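Local coordinates for protein anthranilate-CoA ligase (Stigmatella aurantiaca, PDB 4WV3) that belongs to the ANL superfamily of AMP-binding enzymes, in which a large N-terminal domain is followed by a small C-terminal domain, at residues N50-L55 against F78-L83; R211-A216 against F258-F263; G420-S425 against A485-P490; A471-I476 against I493-E498. All coordinates share one frame; numbering follows the deposited sequence.

Interaction 1 (N50-L55 against F78-L83)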
loop_
_atom_site.group_PDB
_atom_site.type_symbol
_atom_site.label_atom_id
_atom_site.label_comp_id
_atom_site.label_asym_id
_atom_site.label_seq_id
_atom_site.Cartn_x
_atom_site.Cartn_y
_atom_site.Cartn_z
ATOM N N ASN A 50 -3.113 18.053 22.335
ATOM C CA ASN A 50 -2.771 18.836 23.518
ATOM C C ASN A 50 -1.549 18.282 24.245
ATOM O O ASN A 50 -0.706 19.039 24.726
ATOM C CB ASN A 50 -3.960 18.912 24.478
ATOM C CG ASN A 50 -5.018 19.895 24.021
ATOM O OD1 ASN A 50 -4.703 20.969 23.511
ATOM N ND2 ASN A 50 -6.283 19.531 24.202
ATOM N N ALA A 51 -1.459 16.959 24.320
ATOM C CA ALA A 51 -0.348 16.304 25.001
ATOM C C ALA A 51 0.967 16.527 24.262
ATOM O O ALA A 51 2.028 16.627 24.879
ATOM C CB ALA A 51 -0.624 14.818 25.166
ATOM N N LEU A 52 0.891 16.606 22.937
ATOM C CA LEU A 52 2.068 16.867 22.117
ATOM C C LEU A 52 2.576 18.291 22.321
ATOM O O LEU A 52 3.780 18.546 22.245
ATOM C CB LEU A 52 1.762 16.610 20.639
ATOM C CG LEU A 52 1.611 15.141 20.234
ATOM C CD1 LEU A 52 0.993 15.022 18.851
ATOM C CD2 LEU A 52 2.957 14.434 20.283
ATOM N N LYS A 53 1.657 19.217 22.583
ATOM C CA LYS A 53 2.027 20.597 22.879
ATOM C C LYS A 53 2.833 20.659 24.170
ATOM O O LYS A 53 3.751 21.468 24.303
ATOM C CB LYS A 53 0.786 21.483 22.999
ATOM C CG LYS A 53 -0.063 21.539 21.744
ATOM C CD LYS A 53 -1.276 22.436 21.934
ATOM C CE LYS A 53 -0.902 23.905 21.852
ATOM N NZ LYS A 53 -0.476 24.289 20.478
ATOM N N GLY A 54 2.480 19.796 25.118
ATOM C CA GLY A 54 3.199 19.707 26.376
ATOM C C GLY A 54 4.610 19.196 26.173
ATOM O O GLY A 54 5.509 19.490 26.962
ATOM N N LEU A 55 4.803 18.426 25.106
ATOM C CA LEU A 55 6.123 17.918 24.754
ATOM C C LEU A 55 6.853 18.897 23.836
ATOM O O LEU A 55 7.974 18.636 23.398
ATOM C CB LEU A 55 6.013 16.543 24.093
ATOM C CG LEU A 55 5.386 15.434 24.944
ATOM C CD1 LEU A 55 5.435 14.098 24.219
ATOM C CD2 LEU A 55 6.073 15.339 26.298
ATOM N N PHE A 78 -4.446 11.608 13.838
ATOM C CA PHE A 78 -5.269 12.808 13.742
ATOM C C PHE A 78 -4.924 13.834 14.816
ATOM O O PHE A 78 -5.202 15.022 14.659
ATOM C CB PHE A 78 -6.756 12.457 13.767
ATOM C CG PHE A 78 -7.278 11.967 12.448
ATOM C CD1 PHE A 78 -7.538 12.858 11.421
ATOM C CD2 PHE A 78 -7.502 10.618 12.230
ATOM C CE1 PHE A 78 -8.014 12.415 10.202
ATOM C CE2 PHE A 78 -7.980 10.168 11.013
ATOM C CZ PHE A 78 -8.236 11.069 9.998
ATOM N N GLY A 79 -4.313 13.375 15.902
ATOM C CA GLY A 79 -3.822 14.277 16.927
ATOM C C GLY A 79 -2.647 15.083 16.408
ATOM O O GLY A 79 -2.528 16.278 16.681
ATOM N N ILE A 80 -1.777 14.419 15.652
ATOM C CA ILE A 80 -0.610 15.058 15.057
ATOM C C ILE A 80 -1.010 16.015 13.935
ATOM O O ILE A 80 -0.539 17.152 13.878
ATOM C CB ILE A 80 0.364 14.008 14.486
ATOM C CG1 ILE A 80 0.921 13.127 15.604
ATOM C CG2 ILE A 80 1.500 14.681 13.736
ATOM C CD1 ILE A 80 1.505 11.822 15.110
ATOM N N VAL A 81 -1.882 15.544 13.049
ATOM C CA VAL A 81 -2.313 16.325 11.892
ATOM C C VAL A 81 -3.047 17.604 12.294
ATOM O O VAL A 81 -2.789 18.677 11.745
ATOM C CB VAL A 81 -3.201 15.484 10.950
ATOM C CG1 VAL A 81 -3.838 16.359 9.882
ATOM C CG2 VAL A 81 -2.386 14.365 10.315
ATOM N N LYS A 82 -3.953 17.488 13.261
ATOM C CA LYS A 82 -4.728 18.633 13.728
ATOM C C LYS A 82 -3.832 19.710 14.329
ATOM O O LYS A 82 -4.134 20.902 14.255
ATOM C CB LYS A 82 -5.771 18.191 14.756
ATOM C CG LYS A 82 -6.684 19.308 15.230
ATOM C CD LYS A 82 -7.854 18.768 16.027
ATOM C CE LYS A 82 -8.782 19.889 16.454
ATOM N NZ LYS A 82 -10.004 19.366 17.123
ATOM N N LEU A 83 -2.722 19.281 14.918
ATOM C CA LEU A 83 -1.791 20.198 15.561
ATOM C C LEU A 83 -0.952 20.945 14.529
ATOM O O LEU A 83 -0.306 21.944 14.844
ATOM C CB LEU A 83 -0.884 19.432 16.523
ATOM C CG LEU A 83 -0.212 20.268 17.610
ATOM C CD1 LEU A 83 -1.272 20.987 18.426
ATOM C CD2 LEU A 83 0.657 19.393 18.497
#
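Helix-on-helix packing at a steep angle joins N50-L55, at the C-terminal part of helix 38-54, to F78-L83, at the C-terminal part of helix 71-83. Helix 71-83 is the crossover between the adjacent parallel strands 62-66 and 86-89 in the N-terminal part of this AMP-binding enzyme. The axes of the two short segments come within 9.8 Å and cross at -70°, and contact between the segments is confined to L52 and K53 against G79, I80 and L83. Apolar side chains of L52, I80 and L83 make up the buried part. L52 keeps CG beside its backbone N and anti to its carbonyl carbon, which sends CD1 across to I80, 3.8 Å from I80 CG1; the same methyl passes beside the carbonyl oxygen of G79. L83 comes from the other side with CG anti to its backbone N (chi1 -159°), and its two methyls divide the work: CD2 rests on L52 CB at 3.7 Å, while CD1 is turned to K53. W151 and V110 also touch L52, bringing helix 148-152 and strand 110-114 onto the same core. The second kind of contact is aliphatic but lies at the exposed margin. K53 is bent at chi3 and chi4 and crosses L83 obliquely with its methylenes, K53 CG sitting 3.6 Å from L83 CD1 and K53 CD 3.8 Å from that same methyl.

Interaction 2 (R211-A216 against F258-F263)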
loop_
_atom_site.group_PDB
_atom_site.type_symbol
_atom_site.label_atom_id
_atom_site.label_comp_id
_atom_site.label_asym_id
_atom_site.label_seq_id
_atom_site.Cartn_x
_atom_site.Cartn_y
_atom_site.Cartn_z
ATOM N N ARG A 211 -18.478 -0.369 5.339
ATOM C CA ARG A 211 -17.520 -0.640 6.403
ATOM C C ARG A 211 -16.275 -1.273 5.796
ATOM O O ARG A 211 -16.337 -2.367 5.237
ATOM C CB ARG A 211 -18.125 -1.564 7.456
ATOM C CG ARG A 211 -17.140 -2.016 8.522
ATOM C CD ARG A 211 -17.854 -2.766 9.632
ATOM N NE ARG A 211 -18.879 -1.939 10.259
ATOM C CZ ARG A 211 -19.738 -2.375 11.174
ATOM N NH1 ARG A 211 -19.701 -3.640 11.572
ATOM N NH2 ARG A 211 -20.636 -1.548 11.689
ATOM N N THR A 212 -15.148 -0.579 5.904
ATOM C CA THR A 212 -13.919 -1.024 5.257
ATOM C C THR A 212 -13.061 -1.916 6.147
ATOM O O THR A 212 -13.106 -1.824 7.374
ATOM C CB THR A 212 -13.059 0.171 4.795
ATOM O OG1 THR A 212 -12.745 0.998 5.923
ATOM C CG2 THR A 212 -13.800 0.993 3.751
ATOM N N PHE A 213 -12.283 -2.782 5.508
ATOM C CA PHE A 213 -11.289 -3.592 6.198
ATOM C C PHE A 213 -10.137 -3.905 5.255
ATOM O O PHE A 213 -10.311 -4.593 4.250
ATOM C CB PHE A 213 -11.906 -4.884 6.738
ATOM C CG PHE A 213 -10.892 -5.878 7.232
ATOM C CD1 PHE A 213 -9.915 -5.502 8.139
ATOM C CD2 PHE A 213 -10.923 -7.193 6.795
ATOM C CE1 PHE A 213 -8.979 -6.414 8.594
ATOM C CE2 PHE A 213 -9.992 -8.112 7.249
ATOM C CZ PHE A 213 -9.020 -7.722 8.149
ATOM N N ALA A 214 -8.960 -3.385 5.583
ATOM C CA ALA A 214 -7.776 -3.603 4.764
ATOM C C ALA A 214 -6.742 -4.425 5.514
ATOM O O ALA A 214 -6.442 -4.152 6.676
ATOM C CB ALA A 214 -7.177 -2.278 4.336
ATOM N N LEU A 215 -6.200 -5.437 4.846
ATOM C CA LEU A 215 -5.090 -6.192 5.400
ATOM C C LEU A 215 -3.852 -5.305 5.366
ATOM O O LEU A 215 -2.946 -5.448 6.187
ATOM C CB LEU A 215 -4.858 -7.479 4.608
ATOM C CG LEU A 215 -3.788 -8.422 5.160
ATOM C CD1 LEU A 215 -4.063 -8.730 6.622
ATOM C CD2 LEU A 215 -3.725 -9.701 4.343
ATOM N N ALA A 216 -3.832 -4.381 4.408
ATOM C CA ALA A 216 -2.771 -3.390 4.303
ATOM C C ALA A 216 -2.747 -2.512 5.547
ATOM O O ALA A 216 -3.791 -2.065 6.022
ATOM C CB ALA A 216 -2.962 -2.539 3.058
ATOM N N PHE A 258 -16.496 -8.876 12.280
ATOM C CA PHE A 258 -16.822 -7.453 12.204
ATOM C C PHE A 258 -17.681 -7.090 10.998
ATOM O O PHE A 258 -18.203 -5.978 10.915
ATOM C CB PHE A 258 -15.546 -6.611 12.233
ATOM C CG PHE A 258 -14.772 -6.738 13.512
ATOM C CD1 PHE A 258 -15.131 -6.001 14.629
ATOM C CD2 PHE A 258 -13.690 -7.597 13.602
ATOM C CE1 PHE A 258 -14.422 -6.115 15.809
ATOM C CE2 PHE A 258 -12.976 -7.715 14.781
ATOM C CZ PHE A 258 -13.344 -6.974 15.885
ATOM N N LYS A 259 -17.818 -8.032 10.069
ATOM C CA LYS A 259 -18.701 -7.877 8.912
ATOM C C LYS A 259 -18.481 -6.596 8.103
ATOM O O LYS A 259 -19.381 -5.762 8.011
ATOM C CB LYS A 259 -20.165 -7.958 9.355
ATOM C CG LYS A 259 -20.570 -9.306 9.929
ATOM C CD LYS A 259 -21.914 -9.225 10.636
ATOM C CE LYS A 259 -22.421 -10.605 11.016
ATOM N NZ LYS A 259 -21.399 -11.390 11.762
ATOM N N PRO A 260 -17.288 -6.435 7.507
ATOM C CA PRO A 260 -17.068 -5.263 6.656
ATOM C C PRO A 260 -17.695 -5.471 5.282
ATOM O O PRO A 260 -17.970 -6.609 4.905
ATOM C CB PRO A 260 -15.546 -5.211 6.535
ATOM C CG PRO A 260 -15.128 -6.632 6.630
ATOM C CD PRO A 260 -16.085 -7.283 7.595
ATOM N N THR A 261 -17.921 -4.386 4.548
ATOM C CA THR A 261 -18.520 -4.480 3.222
ATOM C C THR A 261 -17.469 -4.325 2.127
ATOM O O THR A 261 -17.688 -4.723 0.983
ATOM C CB THR A 261 -19.623 -3.426 3.025
ATOM O OG1 THR A 261 -19.082 -2.117 3.235
ATOM C CG2 THR A 261 -20.760 -3.661 4.009
ATOM N N ILE A 262 -16.330 -3.746 2.491
ATOM C CA ILE A 262 -15.232 -3.540 1.555
ATOM C C ILE A 262 -13.957 -4.178 2.099
ATOM O O ILE A 262 -13.611 -3.992 3.266
ATOM C CB ILE A 262 -14.973 -2.039 1.311
ATOM C CG1 ILE A 262 -16.282 -1.310 0.986
ATOM C CG2 ILE A 262 -13.956 -1.844 0.195
ATOM C CD1 ILE A 262 -16.941 -1.770 -0.297
ATOM N N PHE A 263 -13.261 -4.931 1.254
ATOM C CA PHE A 263 -12.044 -5.616 1.675
ATOM C C PHE A 263 -10.858 -5.281 0.774
ATOM O O PHE A 263 -10.920 -5.463 -0.441
ATOM C CB PHE A 263 -12.270 -7.130 1.717
ATOM C CG PHE A 263 -11.066 -7.912 2.159
ATOM C CD1 PHE A 263 -10.479 -7.668 3.390
ATOM C CD2 PHE A 263 -10.529 -8.901 1.350
ATOM C CE1 PHE A 263 -9.373 -8.389 3.802
ATOM C CE2 PHE A 263 -9.425 -9.627 1.759
ATOM C CZ PHE A 263 -8.846 -9.369 2.985
#
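The tight side of this contact combines the parallel pairing of strand 211-214 with strand 262-265 inside the large mixed sheet, the cluster on one of its faces, and the bonds that hold R211. T212 pairs with I262 and F213 with F263, and F213 N donates to I262 O (2.9 Å) in the carbonyl plane. On the face that carries F213 and F263, both phenylalanines have CG anti to the backbone N and run side by side in the same direction, their rings tilted 32° apart, with F213 CD2 3.5 Å from F263 CD1. P260 packs its CB 3.7 Å from F213 CB, and V251, T254 and I255 of helix 248-258 also touch F213. The backbone of R211 is gripped on both sides: its N donates to T261 OG1 (2.8 Å, 166°), and its O accepts from T261 N at 2.7 Å in plane and from I262 N, above the carbonyl plane, at 3.1 Å. Its side chain is bent at chi3 so that NH1 reaches F258 O at 2.9 Å, nearly along the C=O axis and in the guanidinium plane, while NE is held by S237 OG. The loose side belongs to K259, exposed and with positive phi just after that helix, which turns its chain away and bonds NZ to S256 O. A guanidinium fixed at the C-terminal end of helix 248-258 probably offsets the negative end of the helix dipole.

Interaction 3 (G420-S425 against A485-P490); sequences GGIWVS and AAYKRP
Both faces of the Y487 ring are occupied. I422 CD1 stands over the centre of one, 4.0 Å from the centroid and only 3° off the ring normal, a CH-pi contact; K488 CD lies 3.4 Å above the opposite face, displaced toward the rim. At the ring edge V424 CG2 comes within 3.7 Å of Y487 CD1, the two side chains running past one another head to tail, and W423 O lies near the ring plane, farther off. Y487 reaches the strand because its CG sits between the backbone N and the carbonyl carbon (chi1 66°), with the ring crossing I422 at about a right angle; I422 CG2 then touches Y487 CE1 at 3.5 Å. I422 and V424 belong to the second strand of a beta hairpin, 417-419 with 422-424, closed by a type I' turn in which G420 and G421 both have positive phi. By its sequence this hairpin corresponds to one of the core motifs of the ANL superfamily, and the loop 485-490, between helix 470-483 and strand 492-496, packs against it. W423 leaves on the other side and makes a cation-pi contact with K418. K488 is bent at chi2, chi3 and chi4: its CG lies 4.1 Å from V424 CG2, and its NZ forms a salt bridge with E428, a residue of the helix that S425 N-caps through OG to E428 N.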
loop_
_atom_site.group_PDB
_atom_site.type_symbol
_atom_site.label_atom_id
_atom_site.label_comp_id
_atom_site.label_asym_id
_atom_site.label_seq_id
_atom_site.Cartn_x
_atom_site.Cartn_y
_atom_site.Cartn_z
ATOM N N GLY A 420 16.809 -11.644 -26.187
ATOM C CA GLY A 420 17.020 -11.599 -27.623
ATOM C C GLY A 420 16.619 -10.268 -28.226
ATOM O O GLY A 420 16.148 -10.207 -29.363
ATOM N N GLY A 421 16.803 -9.198 -27.461
ATOM C CA GLY A 421 16.460 -7.863 -27.917
ATOM C C GLY A 421 15.023 -7.489 -27.610
ATOM O O GLY A 421 14.690 -6.309 -27.499
ATOM N N ILE A 422 14.171 -8.499 -27.473
ATOM C CA ILE A 422 12.755 -8.282 -27.200
ATOM C C ILE A 422 12.495 -8.205 -25.700
ATOM O O ILE A 422 13.006 -9.021 -24.932
ATOM C CB ILE A 422 11.893 -9.411 -27.793
ATOM C CG1 ILE A 422 12.440 -9.844 -29.154
ATOM C CG2 ILE A 422 10.440 -8.972 -27.898
ATOM C CD1 ILE A 422 11.729 -11.043 -29.742
ATOM N N TRP A 423 11.698 -7.226 -25.286
ATOM C CA TRP A 423 11.371 -7.059 -23.875
ATOM C C TRP A 423 10.371 -8.104 -23.394
ATOM O O TRP A 423 9.340 -8.333 -24.028
ATOM C CB TRP A 423 10.835 -5.650 -23.601
ATOM C CG TRP A 423 11.894 -4.591 -23.641
ATOM C CD1 TRP A 423 12.037 -3.609 -24.577
ATOM C CD2 TRP A 423 12.964 -4.414 -22.706
ATOM N NE1 TRP A 423 13.129 -2.828 -24.280
ATOM C CE2 TRP A 423 13.716 -3.302 -23.136
ATOM C CE3 TRP A 423 13.360 -5.087 -21.546
ATOM C CZ2 TRP A 423 14.838 -2.848 -22.447
ATOM C CZ3 TRP A 423 14.475 -4.635 -20.863
ATOM C CH2 TRP A 423 15.202 -3.526 -21.315
ATOM N N VAL A 424 10.686 -8.738 -22.269
ATOM C CA VAL A 424 9.814 -9.749 -21.689
ATOM C C VAL A 424 9.195 -9.251 -20.389
ATOM O O VAL A 424 9.903 -8.895 -19.446
ATOM C CB VAL A 424 10.569 -11.065 -21.427
ATOM C CG1 VAL A 424 9.689 -12.041 -20.660
ATOM C CG2 VAL A 424 11.038 -11.675 -22.738
ATOM N N SER A 425 7.867 -9.222 -20.352
ATOM C CA SER A 425 7.140 -8.798 -19.164
ATOM C C SER A 425 7.060 -9.926 -18.145
ATOM O O SER A 425 6.550 -11.005 -18.448
ATOM C CB SER A 425 5.730 -8.343 -19.541
ATOM O OG SER A 425 4.922 -8.175 -18.388
ATOM N N ALA A 485 4.841 -16.975 -26.006
ATOM C CA ALA A 485 5.815 -17.104 -27.081
ATOM C C ALA A 485 7.085 -17.738 -26.530
ATOM O O ALA A 485 7.334 -17.691 -25.325
ATOM C CB ALA A 485 6.111 -15.752 -27.713
ATOM N N ALA A 486 7.883 -18.325 -27.416
ATOM C CA ALA A 486 9.041 -19.110 -27.003
ATOM C C ALA A 486 10.061 -18.318 -26.183
ATOM O O ALA A 486 10.630 -18.837 -25.222
ATOM C CB ALA A 486 9.719 -19.709 -28.226
ATOM N N TYR A 487 10.280 -17.061 -26.554
ATOM C CA TYR A 487 11.280 -16.242 -25.876
ATOM C C TYR A 487 10.819 -15.781 -24.493
ATOM O O TYR A 487 11.627 -15.313 -23.691
ATOM C CB TYR A 487 11.676 -15.041 -26.739
ATOM C CG TYR A 487 10.567 -14.038 -26.963
ATOM C CD1 TYR A 487 10.446 -12.916 -26.154
ATOM C CD2 TYR A 487 9.645 -14.212 -27.987
ATOM C CE1 TYR A 487 9.434 -11.996 -26.356
ATOM C CE2 TYR A 487 8.631 -13.297 -28.196
ATOM C CZ TYR A 487 8.529 -12.191 -27.378
ATOM O OH TYR A 487 7.521 -11.278 -27.582
ATOM N N LYS A 488 9.525 -15.914 -24.218
ATOM C CA LYS A 488 8.970 -15.508 -22.929
ATOM C C LYS A 488 8.906 -16.672 -21.944
ATOM O O LYS A 488 8.687 -16.471 -20.749
ATOM C CB LYS A 488 7.576 -14.901 -23.110
ATOM C CG LYS A 488 7.570 -13.583 -23.861
ATOM C CD LYS A 488 6.528 -13.585 -24.966
ATOM C CE LYS A 488 5.128 -13.353 -24.432
ATOM N NZ LYS A 488 4.906 -11.915 -24.127
ATOM N N ARG A 489 9.096 -17.885 -22.450
ATOM C CA ARG A 489 9.020 -19.084 -21.621
ATOM C C ARG A 489 10.216 -19.196 -20.682
ATOM O O ARG A 489 11.356 -18.976 -21.094
ATOM C CB ARG A 489 8.916 -20.333 -22.496
ATOM C CG ARG A 489 7.677 -20.364 -23.375
ATOM C CD ARG A 489 7.807 -21.394 -24.482
ATOM N NE ARG A 489 6.756 -21.242 -25.484
ATOM C CZ ARG A 489 6.794 -21.784 -26.696
ATOM N NH1 ARG A 489 7.839 -22.513 -27.068
ATOM N NH2 ARG A 489 5.790 -21.591 -27.541
ATOM N N PRO A 490 9.956 -19.535 -19.409
ATOM C CA PRO A 490 11.008 -19.685 -18.400
ATOM C C PRO A 490 12.008 -20.784 -18.751
ATOM O O PRO A 490 11.634 -21.949 -18.887
ATOM C CB PRO A 490 10.231 -20.053 -17.128
ATOM C CG PRO A 490 8.911 -20.556 -17.608
ATOM C CD PRO A 490 8.616 -19.778 -18.850
#

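Interaction 4 (A471-I476 against I493-E498)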
loop_
_atom_site.group_PDB
_atom_site.type_symbol
_atom_site.label_atom_id
_atom_site.label_comp_id
_atom_site.label_asym_id
_atom_site.label_seq_id
_atom_site.Cartn_x
_atom_site.Cartn_y
_atom_site.Cartn_z
ATOM N N ALA A 471 5.939 -34.973 -13.402
ATOM C CA ALA A 471 4.756 -34.598 -14.164
ATOM C C ALA A 471 4.463 -33.107 -14.038
ATOM O O ALA A 471 4.133 -32.448 -15.023
ATOM C CB ALA A 471 3.555 -35.415 -13.711
ATOM N N LEU A 472 4.590 -32.583 -12.821
ATOM C CA LEU A 472 4.280 -31.183 -12.542
ATOM C C LEU A 472 5.135 -30.227 -13.368
ATOM O O LEU A 472 4.625 -29.266 -13.942
ATOM C CB LEU A 472 4.453 -30.881 -11.053
ATOM C CG LEU A 472 4.053 -29.470 -10.618
ATOM C CD1 LEU A 472 2.553 -29.270 -10.774
ATOM C CD2 LEU A 472 4.491 -29.200 -9.188
ATOM N N ILE A 473 6.437 -30.495 -13.416
ATOM C CA ILE A 473 7.358 -29.698 -14.218
ATOM C C ILE A 473 6.941 -29.740 -15.682
ATOM O O ILE A 473 6.945 -28.721 -16.373
ATOM C CB ILE A 473 8.805 -30.210 -14.090
ATOM C CG1 ILE A 473 9.249 -30.201 -12.626
ATOM C CG2 ILE A 473 9.747 -29.372 -14.939
ATOM C CD1 ILE A 473 10.653 -30.719 -12.411
ATOM N N ARG A 474 6.570 -30.929 -16.142
ATOM C CA ARG A 474 6.133 -31.127 -17.517
ATOM C C ARG A 474 4.829 -30.384 -17.802
ATOM O O ARG A 474 4.668 -29.784 -18.864
ATOM C CB ARG A 474 5.977 -32.621 -17.808
ATOM C CG ARG A 474 5.476 -32.949 -19.202
ATOM C CD ARG A 474 5.583 -34.441 -19.478
ATOM N NE ARG A 474 5.007 -35.237 -18.399
ATOM C CZ ARG A 474 5.596 -36.298 -17.856
ATOM N NH1 ARG A 474 6.783 -36.698 -18.293
ATOM N NH2 ARG A 474 4.998 -36.963 -16.876
ATOM N N GLN A 475 3.905 -30.422 -16.845
ATOM C CA GLN A 475 2.626 -29.727 -16.981
ATOM C C GLN A 475 2.820 -28.218 -17.077
ATOM O O GLN A 475 2.246 -27.563 -17.946
ATOM C CB GLN A 475 1.698 -30.059 -15.811
ATOM C CG GLN A 475 1.208 -31.497 -15.786
ATOM C CD GLN A 475 0.288 -31.778 -14.614
ATOM O OE1 GLN A 475 -0.293 -30.861 -14.032
ATOM N NE2 GLN A 475 0.154 -33.050 -14.257
ATOM N N ILE A 476 3.630 -27.672 -16.174
ATOM C CA ILE A 476 3.932 -26.246 -16.171
ATOM C C ILE A 476 4.671 -25.853 -17.447
ATOM O O ILE A 476 4.420 -24.793 -18.024
ATOM C CB ILE A 476 4.766 -25.850 -14.934
ATOM C CG1 ILE A 476 3.956 -26.072 -13.655
ATOM C CG2 ILE A 476 5.212 -24.401 -15.020
ATOM C CD1 ILE A 476 4.685 -25.670 -12.391
ATOM N N ILE A 493 12.893 -23.450 -14.081
ATOM C CA ILE A 493 11.787 -23.420 -13.134
ATOM C C ILE A 493 12.251 -23.966 -11.791
ATOM O O ILE A 493 12.507 -25.162 -11.650
ATOM C CB ILE A 493 10.584 -24.235 -13.638
ATOM C CG1 ILE A 493 10.024 -23.615 -14.920
ATOM C CG2 ILE A 493 9.505 -24.307 -12.569
ATOM C CD1 ILE A 493 8.871 -24.387 -15.516
ATOM N N GLU A 494 12.369 -23.081 -10.808
ATOM C CA GLU A 494 12.818 -23.472 -9.479
ATOM C C GLU A 494 11.690 -23.342 -8.463
ATOM O O GLU A 494 11.069 -22.287 -8.337
ATOM C CB GLU A 494 14.022 -22.632 -9.051
ATOM C CG GLU A 494 14.512 -22.919 -7.643
ATOM C CD GLU A 494 15.894 -22.353 -7.383
ATOM O OE1 GLU A 494 16.684 -22.248 -8.346
ATOM O OE2 GLU A 494 16.189 -22.010 -6.218
ATOM N N PHE A 495 11.426 -24.426 -7.742
ATOM C CA PHE A 495 10.365 -24.434 -6.746
ATOM C C PHE A 495 10.888 -23.999 -5.384
ATOM O O PHE A 495 11.892 -24.520 -4.897
ATOM C CB PHE A 495 9.717 -25.817 -6.661
ATOM C CG PHE A 495 9.041 -26.243 -7.933
ATOM C CD1 PHE A 495 7.760 -25.806 -8.230
ATOM C CD2 PHE A 495 9.687 -27.071 -8.835
ATOM C CE1 PHE A 495 7.134 -26.192 -9.400
ATOM C CE2 PHE A 495 9.067 -27.461 -10.007
ATOM C CZ PHE A 495 7.789 -27.020 -10.290
ATOM N N VAL A 496 10.207 -23.033 -4.780
ATOM C CA VAL A 496 10.602 -22.513 -3.478
ATOM C C VAL A 496 9.433 -22.566 -2.501
ATOM O O VAL A 496 8.289 -22.788 -2.898
ATOM C CB VAL A 496 11.111 -21.061 -3.578
ATOM C CG1 VAL A 496 12.365 -20.996 -4.438
ATOM C CG2 VAL A 496 10.025 -20.156 -4.138
ATOM N N THR A 497 9.727 -22.363 -1.222
ATOM C CA THR A 497 8.695 -22.367 -0.194
ATOM C C THR A 497 8.371 -20.945 0.247
ATOM O O THR A 497 7.384 -20.710 0.942
ATOM C CB THR A 497 9.123 -23.192 1.031
ATOM O OG1 THR A 497 10.230 -22.551 1.679
ATOM C CG2 THR A 497 9.529 -24.593 0.608
ATOM N N GLU A 498 9.208 -19.999 -0.167
ATOM C CA GLU A 498 9.021 -18.601 0.198
ATOM C C GLU A 498 9.719 -17.662 -0.778
ATOM O O GLU A 498 10.708 -18.026 -1.416
ATOM C CB GLU A 498 9.533 -18.349 1.618
ATOM C CG GLU A 498 10.997 -18.703 1.815
ATOM C CD GLU A 498 11.462 -18.485 3.241
ATOM O OE1 GLU A 498 10.785 -17.740 3.982
ATOM O OE2 GLU A 498 12.501 -19.065 3.624
#
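L472, the first residue of A471-I476 to reach the strand, has CG anti to its backbone N and brings CD2 to 4.0 Å from F495 CE1, an oblique approach to the ring. I473 follows on the exposed margin: with CG1 beside the backbone N it crosses F495 obliquely, and I473 CG1 lies near the ring plane, 3.8 Å from F495 CE2. One turn after L472, I476 serves two partners with two different branches. I476 CD1 meets the F495 ring tip to tip, at the edge, 3.9 Å from F495 CE1, whereas I476 CG2 touches I493 CD1 at 3.7 Å. The phenyl group therefore inserts end-on among L472, I473 and I476, and I493 extends the apolar contact along the helix. Within A471-I476 the regular helical bond I476 N to L472 O (2.9 Å) accompanies the one-turn spacing of the two residues that flank F495 CE1. The axes of the short segments 471-476 and 493-496 run at 124° and come within 10.7 Å; helix 470-483 and strand 492-496 form the second half of the beta-alpha-beta unit that starts at strand 454-462, from which L462 touches both L472 and F495, and I460 touches I493.

Interactions 1 and 2 both belong to the large AMP-binding region; their centres lie 29 Å apart and their nearest atoms about 12 Å, so they do not touch. Interactions 3 and 4 are on the far side of the molecule, each centred 54 Å from interaction 1. They alternate along the chain: helix 470-483 of interaction 4 leads into the loop 485-490 of interaction 3, which runs on into the strand of interaction 4, with centres 19 Å apart. Interaction 2 approaches interaction 4 to about 16 Å between nearest atoms, and the side chain of I262 is about 13 Å from the bound 5'-O-[(S)-[(2-aminobenzoyl)oxy](hydroxy)phosphoryl]adenosine, whose pocket residues fall between positions 175 and 506.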